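Long-range contacts in putative metal-dependent phosphoesterase (Bifidobacterium adolescentis, PDB 3O0F), which acts as a metal-dependent phosphoesterase of the PHP family, binding AMP beside two iron ions and a zinc ion: residues Q36-L42 against L271-L275; W56-T60 against L71-E75; L255-S260 against N274-T280. Residue numbers count along the deposited sequence, not the author numbering.

Interaction 1. Residues Q36-L42 against L271-L275; sequences QARKLGL and LGENL. With EDO (1,2-ethanediol), chain G.
A Schellman-closed helix end can present apolar side chains to a distant loop, as at the end of helix 30-39. Gly41 has positive phi (80°), and Leu42 N donates to Ala37 O (3.2 Å). Leu40 and Leu42, both mt, face the loop between strand 255-258 and helix 278-287, which turns at Gly272 and Glu273; Ala37 and Leu271 CA, like Leu42 and Gly272 CA, lie 7.1 Å apart. Leu271 (tp) leads, CD2 3.6 Å from Gln36 CB, CB 3.8 Å from Leu40 CD1; it touches Asp16 and Cys19, and its side chain is about 9 Å from those of iron ligands His18 and His20. Gly272 (phi 82°) packs CA 4.1 Å from Leu42 CD2; a CB would crowd that methyl and Leu271 O. Leu275 (mt) CD2 is 3.7 Å from Leu42 CD2. Ethanediol, probably from crystallisation, links Leu271 N (to O1, 2.8 Å) and Gln36 OE1 (from O2, 3.0 Å). With no direct hydrogen bond, packing mostly of leucines holds the contact, by excluding water.

Interaction 2. Residues W56-T60 against L71-E75; sequences WDEAT and LLGTE. With FE (Fe (III) ion), chain D; FE (Fe (III) ion), chain E.
In a beta-alpha-beta unit the helix packs on the sheet and runs back against its strands, and 56-60 against 71-75 is a clear case: helix and strand axes approach to 9.5 Å at 153°, nearly antiparallel, with Trp56 CA and Leu72 CA 6.5 Å apart. Trp56 opens the helical segment. Its CA-to-CB bond points sideways, but chi1 of -78° (m) and chi2 of 25° swing the indole across the strand. Leu72 CB sits over one face, 3.6 Å from the centroid of the six-membered ring and 6° off its normal, a CH-pi contact, while at the ring edge Trp56 NE1 donates to Gly73 O at 3.0 Å (163°). Ala59, one turn on, points toward the strand, its CB 4.5 Å from Leu72 CD2. Thr60 (m) turns its hydroxyl back to the helix, OG1 donating to Trp56 O at 3.0 Å and lying 3.8 Å from Leu72 CD1. The strand then carries Glu75 (tt) to the metals: OE2 binds the iron of chain D at 2.1 Å, with His86 and His203, and OE1 that of chain E at 2.2 Å, with His18, His20 and Asp261; a water bridges both irons. Around the contact, Ile47 of the preceding strand 44-47 touches Trp56, Ala59 and Leu72, Tyr92 meets the indole, and Pro30 of helix 30-39 lies against Ala59.

Interaction 3. Residues L255-S260 against N274-T280; sequences LVTGGS and NLTDDDT
Threonine can serve a strand-to-loop junction with its hydroxyl or its methyl, and 255-260 against 274-280 uses both. Strand 255-258 is extended; Asn274 to Asp277 run extended into a helix. CA atoms pair Leu255 with Thr280 (6.5 Å), Gly258 with Leu275 (4.5 Å) and Gly259 with Asn274 (4.7 Å). Thr276, in rotamer m, donates from OG1 to Gly258 O at 2.8 Å, and Thr257 (p) places CB 3.6 Å from Thr276 OG1. Asn274 (m) points its CA-to-CB bond toward 255-260. A CB on Gly258 would clash with Leu275 O; its absence allows a CA-H...O contact of Gly258 CA with Leu275 O (3.5 Å). Gly259 CA makes another to Asn274 O (3.3 Å). Strand 255-258 is the outermost strand at one end of the mixed sheet, and helix 278-287 packs against it, Leu255 touching Glu283 and Ile284. Asp277, with chi1 61° (p), is the helix N-cap, OD1 accepting from Thr280 N (2.8 Å) and Thr280 OG1 (2.7 Å). Thr280, also m, sets CG2 3.5 Å from Val256 O and 4.0 Å from Leu255 CB. One water links Val256 N (2.8 Å) to Thr280 OG1 (2.6 Å), another Val256 O (2.8 Å) to Asp277 N (3.1 Å).

Overall arrangement
The three contacts illustrate how interactions gather around one sheet and its metal site. Along the chain, interaction 2 lies wholly between the two segments of interaction 1 and is complete before interaction 3 begins. Interactions 1 and 3 share Asn274 and Leu275 and touch through Ser260, with centres about 12 Å apart; the loop between strand 255-258 and helix 278-287 thus meets both its own strand and the end of helix 30-39. Interaction 2, centred about 16 Å from interaction 1 and 17 Å from interaction 3, reaches the same sheet as interaction 3; it carries Glu75, a ligand of both irons, and touches neither (nearest atoms about 10 and 7 Å away). Asp261, an iron ligand, directly follows 255-260.

Interaction 1. Residues Q36-L42 against L271-L275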
loop_
_atom_site.group_PDB
_atom_site.type_symbol
_atom_site.label_atom_id
_atom_site.label_comp_id
_atom_site.label_asym_id
_atom_site.label_seq_id
_atom_site.Cartn_x
_atom_site.Cartn_y
_atom_site.Cartn_z
ATOM N N GLN A 36 7.928 -4.314 16.545
ATOM C CA GLN A 36 9.045 -4.798 15.728
ATOM C C GLN A 36 9.866 -3.655 15.118
ATOM O O GLN A 36 11.090 -3.712 15.135
ATOM C CB GLN A 36 8.568 -5.753 14.653
ATOM C CG GLN A 36 8.043 -7.091 15.252
ATOM C CD GLN A 36 7.691 -8.114 14.150
ATOM O OE1 GLN A 36 7.651 -7.777 12.972
ATOM N NE2 GLN A 36 7.463 -9.374 14.545
ATOM N N ALA A 37 9.201 -2.619 14.625
ATOM C CA ALA A 37 9.898 -1.475 14.061
ATOM C C ALA A 37 10.842 -0.838 15.093
ATOM O O ALA A 37 11.966 -0.488 14.764
ATOM C CB ALA A 37 8.895 -0.428 13.498
ATOM N N ARG A 38 10.390 -0.693 16.343
ATOM C CA ARG A 38 11.258 -0.188 17.392
ATOM C C ARG A 38 12.447 -1.085 17.644
ATOM O O ARG A 38 13.615 -0.603 17.698
ATOM C CB ARG A 38 10.500 0.049 18.698
ATOM C CG ARG A 38 11.310 0.969 19.663
ATOM C CD ARG A 38 10.593 1.220 20.990
ATOM N NE ARG A 38 11.553 1.508 22.064
ATOM C CZ ARG A 38 12.241 2.639 22.180
ATOM N NH1 ARG A 38 12.081 3.622 21.302
ATOM N NH2 ARG A 38 13.099 2.792 23.178
ATOM N N LYS A 39 12.168 -2.385 17.781
ATOM C CA LYS A 39 13.218 -3.414 17.996
ATOM C C LYS A 39 14.285 -3.436 16.904
ATOM O O LYS A 39 15.439 -3.711 17.168
ATOM C CB LYS A 39 12.593 -4.805 18.170
ATOM C CG LYS A 39 11.990 -4.985 19.543
ATOM C CD LYS A 39 11.164 -6.259 19.602
ATOM C CE LYS A 39 10.613 -6.484 20.975
ATOM N NZ LYS A 39 10.000 -7.869 21.091
ATOM N N LEU A 40 13.923 -3.058 15.697
ATOM C CA LEU A 40 14.863 -3.052 14.574
ATOM C C LEU A 40 15.633 -1.741 14.497
ATOM O O LEU A 40 16.422 -1.554 13.609
ATOM C CB LEU A 40 14.114 -3.288 13.274
ATOM C CG LEU A 40 13.494 -4.665 13.147
ATOM C CD1 LEU A 40 12.712 -4.818 11.839
ATOM C CD2 LEU A 40 14.551 -5.738 13.241
ATOM N N GLY A 41 15.385 -0.827 15.433
ATOM C CA GLY A 41 16.135 0.423 15.494
ATOM C C GLY A 41 15.659 1.475 14.509
ATOM O O GLY A 41 16.396 2.395 14.214
ATOM N N LEU A 42 14.438 1.325 13.992
ATOM C CA LEU A 42 13.849 2.308 13.081
ATOM C C LEU A 42 13.509 3.564 13.869
ATOM O O LEU A 42 13.219 3.483 15.052
ATOM C CB LEU A 42 12.596 1.754 12.390
ATOM C CG LEU A 42 12.776 0.455 11.564
ATOM C CD1 LEU A 42 11.492 0.147 10.802
ATOM C CD2 LEU A 42 14.000 0.547 10.652
ATOM N N LEU A 271 10.902 -5.987 7.216
ATOM C CA LEU A 271 10.533 -4.736 7.834
ATOM C C LEU A 271 11.803 -3.950 7.886
ATOM O O LEU A 271 12.842 -4.487 8.262
ATOM C CB LEU A 271 9.984 -4.927 9.255
ATOM C CG LEU A 271 9.427 -3.708 10.021
ATOM C CD1 LEU A 271 8.338 -3.005 9.246
ATOM C CD2 LEU A 271 8.870 -4.221 11.389
ATOM N N GLY A 272 11.745 -2.716 7.429
ATOM C CA GLY A 272 12.918 -1.867 7.466
ATOM C C GLY A 272 13.925 -2.019 6.363
ATOM O O GLY A 272 14.948 -1.340 6.392
ATOM N N GLU A 273 13.663 -2.858 5.367
ATOM C CA GLU A 273 14.673 -3.117 4.317
ATOM C C GLU A 273 14.940 -1.906 3.423
ATOM O O GLU A 273 15.958 -1.858 2.759
ATOM C CB GLU A 273 14.267 -4.297 3.420
ATOM C CG GLU A 273 13.172 -4.017 2.409
ATOM C CD GLU A 273 12.747 -5.267 1.580
ATOM O OE1 GLU A 273 13.112 -6.413 1.951
ATOM O OE2 GLU A 273 11.989 -5.097 0.589
ATOM N N ASN A 274 13.982 -0.986 3.330
ATOM C CA ASN A 274 14.213 0.316 2.687
ATOM C C ASN A 274 13.514 1.363 3.518
ATOM O O ASN A 274 12.493 1.081 4.201
ATOM C CB ASN A 274 13.680 0.373 1.219
ATOM C CG ASN A 274 14.623 -0.260 0.223
ATOM O OD1 ASN A 274 14.278 -1.276 -0.429
ATOM N ND2 ASN A 274 15.821 0.324 0.077
ATOM N N LEU A 275 14.050 2.575 3.457
ATOM C CA LEU A 275 13.710 3.592 4.444
ATOM C C LEU A 275 13.551 5.002 3.823
ATOM O O LEU A 275 14.123 5.294 2.764
ATOM C CB LEU A 275 14.793 3.624 5.519
ATOM C CG LEU A 275 14.941 2.383 6.430
ATOM C CD1 LEU A 275 16.213 2.479 7.287
ATOM C CD2 LEU A 275 13.711 2.138 7.320
HETATM C C1 EDO G . 10.412 -8.410 9.961
HETATM O O1 EDO G . 10.352 -8.472 8.496
HETATM C C2 EDO G . 9.758 -9.596 10.670
HETATM O O2 EDO G . 8.306 -9.521 10.664
#

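Interaction 2. Residues W56-T60 against L71-E75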
loop_
_atom_site.group_PDB
_atom_site.type_symbol
_atom_site.label_atom_id
_atom_site.label_comp_id
_atom_site.label_asym_id
_atom_site.label_seq_id
_atom_site.Cartn_x
_atom_site.Cartn_y
_atom_site.Cartn_z
ATOM N N TRP A 56 -5.771 2.650 11.976
ATOM C CA TRP A 56 -5.185 3.871 12.528
ATOM C C TRP A 56 -5.256 4.002 14.056
ATOM O O TRP A 56 -4.262 4.279 14.688
ATOM C CB TRP A 56 -5.826 5.106 11.859
ATOM C CG TRP A 56 -5.306 5.402 10.495
ATOM C CD1 TRP A 56 -4.732 4.519 9.594
ATOM C CD2 TRP A 56 -5.350 6.663 9.836
ATOM N NE1 TRP A 56 -4.340 5.184 8.487
ATOM C CE2 TRP A 56 -4.732 6.502 8.591
ATOM C CE3 TRP A 56 -5.824 7.927 10.196
ATOM C CZ2 TRP A 56 -4.603 7.556 7.688
ATOM C CZ3 TRP A 56 -5.661 8.973 9.323
ATOM C CH2 TRP A 56 -5.061 8.788 8.083
ATOM N N ASP A 57 -6.433 3.849 14.645
ATOM C CA ASP A 57 -6.570 3.878 16.119
ATOM C C ASP A 57 -5.655 2.863 16.807
ATOM O O ASP A 57 -4.928 3.198 17.709
ATOM C CB ASP A 57 -8.019 3.608 16.542
ATOM C CG ASP A 57 -8.979 4.760 16.176
ATOM O OD1 ASP A 57 -8.516 5.840 15.745
ATOM O OD2 ASP A 57 -10.215 4.573 16.312
ATOM N N GLU A 58 -5.660 1.622 16.349
ATOM C CA GLU A 58 -4.721 0.625 16.891
ATOM C C GLU A 58 -3.246 1.030 16.747
ATOM O O GLU A 58 -2.464 0.882 17.701
ATOM C CB GLU A 58 -4.960 -0.751 16.269
ATOM C CG GLU A 58 -6.233 -1.382 16.819
ATOM C CD GLU A 58 -6.376 -2.863 16.502
ATOM O OE1 GLU A 58 -5.383 -3.518 16.075
ATOM O OE2 GLU A 58 -7.507 -3.379 16.698
ATOM N N ALA A 59 -2.862 1.519 15.572
ATOM C CA ALA A 59 -1.472 1.946 15.352
ATOM C C ALA A 59 -1.107 3.102 16.291
ATOM O O ALA A 59 -0.032 3.140 16.862
ATOM C CB ALA A 59 -1.249 2.367 13.854
ATOM N N THR A 60 -2.005 4.071 16.428
ATOM C CA THR A 60 -1.726 5.226 17.296
ATOM C C THR A 60 -1.517 4.776 18.743
ATOM O O THR A 60 -0.561 5.197 19.417
ATOM C CB THR A 60 -2.851 6.288 17.186
ATOM O OG1 THR A 60 -2.928 6.726 15.828
ATOM C CG2 THR A 60 -2.559 7.509 18.089
ATOM N N LEU A 71 3.628 7.492 11.376
ATOM C CA LEU A 71 2.912 8.214 10.321
ATOM C C LEU A 71 1.644 7.443 9.973
ATOM O O LEU A 71 1.647 6.194 9.885
ATOM C CB LEU A 71 3.861 8.379 9.101
ATOM C CG LEU A 71 4.022 9.560 8.175
ATOM C CD1 LEU A 71 4.321 10.832 8.951
ATOM C CD2 LEU A 71 5.145 9.237 7.129
ATOM N N LEU A 72 0.533 8.156 9.840
ATOM C CA LEU A 72 -0.733 7.549 9.501
ATOM C C LEU A 72 -0.935 7.608 7.985
ATOM O O LEU A 72 -0.910 8.683 7.393
ATOM C CB LEU A 72 -1.910 8.194 10.242
ATOM C CG LEU A 72 -1.914 7.912 11.774
ATOM C CD1 LEU A 72 -2.936 8.737 12.545
ATOM C CD2 LEU A 72 -2.054 6.397 12.081
ATOM N N GLY A 73 -1.105 6.440 7.362
ATOM C CA GLY A 73 -1.151 6.378 5.919
ATOM C C GLY A 73 -2.084 5.329 5.353
ATOM O O GLY A 73 -2.688 4.533 6.067
ATOM N N THR A 74 -2.214 5.351 4.041
ATOM C CA THR A 74 -3.116 4.429 3.327
ATOM C C THR A 74 -2.512 4.207 1.949
ATOM O O THR A 74 -1.997 5.148 1.350
ATOM C CB THR A 74 -4.499 5.035 3.135
ATOM O OG1 THR A 74 -5.139 5.225 4.389
ATOM C CG2 THR A 74 -5.380 4.123 2.236
ATOM N N GLU A 75 -2.568 2.991 1.418
ATOM C CA GLU A 75 -2.145 2.766 0.036
ATOM C C GLU A 75 -3.421 2.681 -0.807
ATOM O O GLU A 75 -4.269 1.813 -0.621
ATOM C CB GLU A 75 -1.291 1.494 -0.113
ATOM C CG GLU A 75 -0.887 1.304 -1.536
ATOM C CD GLU A 75 0.195 0.245 -1.756
ATOM O OE1 GLU A 75 0.469 -0.485 -0.846
ATOM O OE2 GLU A 75 0.827 0.236 -2.836
HETATM FE FE FE D . 1.576 -1.472 -3.910
HETATM FE FE FE E . 2.179 -1.754 -0.516
HETATM O O HOH W 1 2.942 -1.657 -2.451
#

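Interaction 3. Residues L255-S260 against N274-T280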
loop_
_atom_site.group_PDB
_atom_site.type_symbol
_atom_site.label_atom_id
_atom_site.label_comp_id
_atom_site.label_asym_id
_atom_site.label_seq_id
_atom_site.Cartn_x
_atom_site.Cartn_y
_atom_site.Cartn_z
ATOM N N LEU A 255 9.390 15.121 -2.947
ATOM C CA LEU A 255 9.895 14.252 -1.903
ATOM C C LEU A 255 10.269 12.853 -2.437
ATOM O O LEU A 255 9.631 12.324 -3.349
ATOM C CB LEU A 255 8.824 14.072 -0.809
ATOM C CG LEU A 255 8.296 15.368 -0.218
ATOM C CD1 LEU A 255 7.086 15.032 0.654
ATOM C CD2 LEU A 255 9.475 16.103 0.505
ATOM N N VAL A 256 11.319 12.271 -1.854
ATOM C CA VAL A 256 11.780 10.945 -2.241
ATOM C C VAL A 256 11.638 10.054 -1.015
ATOM O O VAL A 256 12.195 10.379 0.045
ATOM C CB VAL A 256 13.233 11.000 -2.714
ATOM C CG1 VAL A 256 13.787 9.569 -2.943
ATOM C CG2 VAL A 256 13.332 11.869 -3.959
ATOM N N THR A 257 10.892 8.965 -1.163
ATOM C CA THR A 257 10.609 8.049 -0.071
ATOM C C THR A 257 11.138 6.632 -0.343
ATOM O O THR A 257 11.604 6.302 -1.438
ATOM C CB THR A 257 9.088 8.030 0.280
ATOM O OG1 THR A 257 8.330 7.286 -0.695
ATOM C CG2 THR A 257 8.516 9.454 0.392
ATOM N N GLY A 258 11.152 5.842 0.720
ATOM C CA GLY A 258 11.489 4.446 0.673
ATOM C C GLY A 258 10.641 3.711 1.716
ATOM O O GLY A 258 10.175 4.287 2.712
ATOM N N GLY A 259 10.439 2.426 1.489
ATOM C CA GLY A 259 9.724 1.597 2.425
ATOM C C GLY A 259 9.867 0.141 2.027
ATOM O O GLY A 259 10.302 -0.153 0.926
ATOM N N SER A 260 9.490 -0.762 2.927
ATOM C CA SER A 260 9.708 -2.193 2.728
ATOM C C SER A 260 8.592 -2.871 1.961
ATOM O O SER A 260 8.841 -3.876 1.319
ATOM C CB SER A 260 9.846 -2.896 4.054
ATOM O OG SER A 260 8.670 -2.731 4.834
ATOM N N ASN A 274 13.982 -0.986 3.330
ATOM C CA ASN A 274 14.213 0.316 2.687
ATOM C C ASN A 274 13.514 1.363 3.518
ATOM O O ASN A 274 12.493 1.081 4.201
ATOM C CB ASN A 274 13.680 0.373 1.219
ATOM C CG ASN A 274 14.623 -0.260 0.223
ATOM O OD1 ASN A 274 14.278 -1.276 -0.429
ATOM N ND2 ASN A 274 15.821 0.324 0.077
ATOM N N LEU A 275 14.050 2.575 3.457
ATOM C CA LEU A 275 13.710 3.592 4.444
ATOM C C LEU A 275 13.551 5.002 3.823
ATOM O O LEU A 275 14.123 5.294 2.764
ATOM C CB LEU A 275 14.793 3.624 5.519
ATOM C CG LEU A 275 14.941 2.383 6.430
ATOM C CD1 LEU A 275 16.213 2.479 7.287
ATOM C CD2 LEU A 275 13.711 2.138 7.320
ATOM N N THR A 276 12.808 5.861 4.538
ATOM C CA THR A 276 12.698 7.275 4.225
ATOM C C THR A 276 13.527 8.045 5.237
ATOM O O THR A 276 13.451 7.754 6.427
ATOM C CB THR A 276 11.224 7.743 4.278
ATOM O OG1 THR A 276 10.457 6.953 3.382
ATOM C CG2 THR A 276 11.096 9.196 3.851
ATOM N N ASP A 277 14.345 9.004 4.789
ATOM C CA ASP A 277 15.163 9.750 5.745
ATOM C C ASP A 277 14.286 10.670 6.607
ATOM O O ASP A 277 13.167 10.995 6.219
ATOM C CB ASP A 277 16.334 10.488 5.133
ATOM C CG ASP A 277 15.946 11.550 4.119
ATOM O OD1 ASP A 277 14.939 12.272 4.278
ATOM O OD2 ASP A 277 16.735 11.705 3.163
ATOM N N ASP A 278 14.803 10.966 7.789
ATOM C CA ASP A 278 14.192 11.859 8.770
ATOM C C ASP A 278 13.773 13.200 8.210
ATOM O O ASP A 278 12.680 13.671 8.496
ATOM C CB ASP A 278 15.161 12.096 9.948
ATOM C CG ASP A 278 15.310 10.865 10.840
ATOM O OD1 ASP A 278 14.722 9.812 10.516
ATOM O OD2 ASP A 278 16.030 10.936 11.863
ATOM N N ASP A 279 14.601 13.812 7.386
ATOM C CA ASP A 279 14.210 15.093 6.794
ATOM C C ASP A 279 12.973 15.008 5.949
ATOM O O ASP A 279 12.147 15.914 5.995
ATOM C CB ASP A 279 15.336 15.714 5.959
ATOM C CG ASP A 279 16.529 16.134 6.829
ATOM O OD1 ASP A 279 16.356 16.215 8.067
ATOM O OD2 ASP A 279 17.636 16.350 6.277
ATOM N N THR A 280 12.850 13.951 5.162
ATOM C CA THR A 280 11.718 13.804 4.270
ATOM C C THR A 280 10.471 13.515 5.102
ATOM O O THR A 280 9.411 14.060 4.813
ATOM C CB THR A 280 11.945 12.690 3.211
ATOM O OG1 THR A 280 13.074 13.028 2.408
ATOM C CG2 THR A 280 10.729 12.538 2.318
HETATM O O HOH W 2 12.856 13.849 -0.064
HETATM O O HOH W 3 14.183 9.519 1.787
#